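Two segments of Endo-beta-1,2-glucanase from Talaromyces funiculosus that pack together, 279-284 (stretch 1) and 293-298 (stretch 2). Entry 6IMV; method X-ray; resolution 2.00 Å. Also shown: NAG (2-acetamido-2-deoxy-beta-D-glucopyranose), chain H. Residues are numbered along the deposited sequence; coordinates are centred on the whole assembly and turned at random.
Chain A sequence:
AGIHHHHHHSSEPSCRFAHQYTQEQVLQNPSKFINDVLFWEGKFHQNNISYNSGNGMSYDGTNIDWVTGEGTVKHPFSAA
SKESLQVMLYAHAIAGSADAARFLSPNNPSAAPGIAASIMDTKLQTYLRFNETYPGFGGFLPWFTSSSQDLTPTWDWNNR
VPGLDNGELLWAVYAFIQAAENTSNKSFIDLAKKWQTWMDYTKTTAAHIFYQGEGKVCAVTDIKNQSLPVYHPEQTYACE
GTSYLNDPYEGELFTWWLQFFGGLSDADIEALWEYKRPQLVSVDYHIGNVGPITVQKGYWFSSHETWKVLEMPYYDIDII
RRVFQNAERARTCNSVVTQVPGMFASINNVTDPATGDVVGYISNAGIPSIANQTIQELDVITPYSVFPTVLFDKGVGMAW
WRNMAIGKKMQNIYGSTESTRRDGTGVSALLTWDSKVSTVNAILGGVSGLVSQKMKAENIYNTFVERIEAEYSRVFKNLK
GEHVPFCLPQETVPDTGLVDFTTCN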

# COMPACT_ATOMS: atom_id res chain seq x y z
N GLN A 279 -5.35 -2.41 -21.35
CA GLN A 279 -5.13 -1.44 -20.25
C GLN A 279 -3.63 -1.30 -19.95
O GLN A 279 -3.26 -0.46 -19.13
CB GLN A 279 -5.92 -1.86 -19.01
CG GLN A 279 -7.42 -1.57 -19.11
CD GLN A 279 -8.13 -2.41 -20.14
OE1 GLN A 279 -8.70 -1.89 -21.09
NE2 GLN A 279 -8.10 -3.72 -19.97
N LEU A 280 -2.79 -2.12 -20.59
CA LEU A 280 -1.33 -2.04 -20.48
C LEU A 280 -0.80 -1.25 -21.68
O LEU A 280 -0.78 -1.76 -22.80
CB LEU A 280 -0.74 -3.45 -20.44
CG LEU A 280 0.77 -3.54 -20.18
CD1 LEU A 280 1.12 -2.95 -18.82
CD2 LEU A 280 1.26 -4.98 -20.28
N VAL A 281 -0.38 -0.00 -21.44
CA VAL A 281 -0.16 0.98 -22.50
C VAL A 281 1.15 1.73 -22.25
O VAL A 281 1.46 2.14 -21.13
CB VAL A 281 -1.36 1.95 -22.60
CG1 VAL A 281 -1.13 3.05 -23.64
CG2 VAL A 281 -2.66 1.22 -22.89
N SER A 282 1.91 1.92 -23.33
CA SER A 282 3.14 2.72 -23.33
C SER A 282 2.79 4.17 -23.69
O SER A 282 2.11 4.40 -24.67
CB SER A 282 4.12 2.16 -24.31
OG SER A 282 5.37 2.81 -24.21
N VAL A 283 3.26 5.12 -22.89
CA VAL A 283 3.16 6.53 -23.23
C VAL A 283 4.46 7.22 -22.82
O VAL A 283 5.18 6.74 -21.93
CB VAL A 283 1.95 7.23 -22.59
CG1 VAL A 283 0.64 6.70 -23.14
CG2 VAL A 283 1.96 7.13 -21.06
N ASP A 284 4.72 8.36 -23.45
CA ASP A 284 5.91 9.13 -23.17
C ASP A 284 5.52 10.38 -22.36
O ASP A 284 4.67 11.18 -22.79
CB ASP A 284 6.64 9.50 -24.46
CG ASP A 284 7.38 8.35 -25.12
OD1 ASP A 284 7.49 7.24 -24.51
OD2 ASP A 284 7.85 8.57 -26.25
N ILE A 293 10.22 10.50 -21.60
CA ILE A 293 10.43 9.33 -20.76
C ILE A 293 9.26 8.36 -20.97
O ILE A 293 8.12 8.69 -20.66
CB ILE A 293 10.58 9.69 -19.27
CG1 ILE A 293 11.68 10.72 -19.01
CG2 ILE A 293 10.81 8.43 -18.45
CD1 ILE A 293 11.52 11.46 -17.70
N THR A 294 9.55 7.16 -21.47
CA THR A 294 8.54 6.13 -21.69
C THR A 294 8.16 5.50 -20.34
O THR A 294 9.03 5.02 -19.59
CB THR A 294 9.03 5.03 -22.64
OG1 THR A 294 9.44 5.66 -23.85
CG2 THR A 294 7.96 4.00 -22.92
N VAL A 295 6.85 5.50 -20.07
CA VAL A 295 6.31 4.94 -18.85
C VAL A 295 5.10 4.06 -19.19
O VAL A 295 4.50 4.18 -20.26
CB VAL A 295 5.91 6.04 -17.85
CG1 VAL A 295 7.11 6.87 -17.45
CG2 VAL A 295 4.79 6.92 -18.38
N GLN A 296 4.74 3.22 -18.23
CA GLN A 296 3.43 2.59 -18.17
C GLN A 296 2.39 3.67 -17.86
O GLN A 296 2.46 4.35 -16.83
CB GLN A 296 3.40 1.53 -17.07
CG GLN A 296 2.04 0.88 -16.92
CD GLN A 296 2.06 -0.13 -15.81
OE1 GLN A 296 2.29 -1.31 -16.04
NE2 GLN A 296 1.83 0.34 -14.60
N LYS A 297 1.40 3.80 -18.75
CA LYS A 297 0.31 4.73 -18.55
C LYS A 297 -0.43 4.36 -17.25
O LYS A 297 -0.73 3.20 -17.01
CB LYS A 297 -0.63 4.71 -19.75
CG LYS A 297 -1.64 5.84 -19.79
CD LYS A 297 -2.51 5.78 -21.02
CE LYS A 297 -3.48 6.94 -21.09
NZ LYS A 297 -4.28 6.87 -22.33
N GLY A 298 -0.68 5.37 -16.41
CA GLY A 298 -1.32 5.20 -15.12
C GLY A 298 -2.83 5.37 -15.20
O GLY A 298 -3.38 5.72 -16.24
C1 NAG H . -8.88 4.76 -20.44
C2 NAG H . -8.78 5.21 -21.90
C3 NAG H . -9.92 4.57 -22.67
C4 NAG H . -9.77 3.06 -22.58
C5 NAG H . -9.96 2.66 -21.11
C6 NAG H . -9.86 1.16 -20.86
C7 NAG H . -7.82 7.46 -22.26
C8 NAG H . -8.11 8.92 -22.28
N2 NAG H . -8.86 6.66 -22.02
O3 NAG H . -9.86 4.99 -24.02
O4 NAG H . -10.67 2.40 -23.48
O5 NAG H . -8.94 3.32 -20.35
O6 NAG H . -8.70 0.63 -21.52
O7 NAG H . -6.70 7.04 -22.43
O HOH W 1 -0.89 0.89 -18.62

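Residues 279-284 and 293-298 pack as neighbouring antiparallel segments, paired as strands from Ser282 to Asp284 and burying 459 Å² between them. Gln279 does not touch stretch 2 directly; its side-chain end leads away, and its OE1 accepts a hydrogen bond from O6 of the NAG (2.6 Å). The same sugar receives a very short bond from Lys297, NZ to O7 at 2.4 Å, so one glycan residue links both stretches. A water adds a second link, donating to Gln279 O and Lys297 O (2.8 Å each) and accepting from Val281 N (3.0 Å). Leu280 reaches stretch 2 through its side-chain end, its CD1 lying 3.4 Å from Gln296 OE1. Backbone pairing starts at Val281, whose O accepts a nearly linear hydrogen bond from Lys297 N (2.9 Å, 179°) and also a CA-H...O contact from Gln296 CA (3.6 Å). Ser282 faces Gln296 in a non-hydrogen-bonded pair; its OG approaches Thr294 CG2 at 3.1 Å. Val283 is the hydrogen-bonded pair of Val295: Val283 N donates to Val295 O (3.1 Å) and Val295 N to Val283 O (2.8 Å), both close to straight. Their side chains leave the sheet on the same face, so the methyls meet, CG2 to CG2 at 3.9 Å, while Val283 CG2 also rests 3.8 Å from Lys297 CB. The lysine thus covers the valine with the base of its side chain and extends, all-trans, to the sugar. Asp284 sits opposite Thr294, on the face shared with Ser282 and Gln296. The CA atoms of Asp284 and Thr294 are just 4.3 Å apart, and Thr294 OG1 donates to Asp284 OD1 at 2.6 Å, a side-chain bond across a pair that lacks backbone ones. CA-H...O contacts flank it, Asp284 CA to Ile293 O and Thr294 CA to Val283 O, both 3.4 Å.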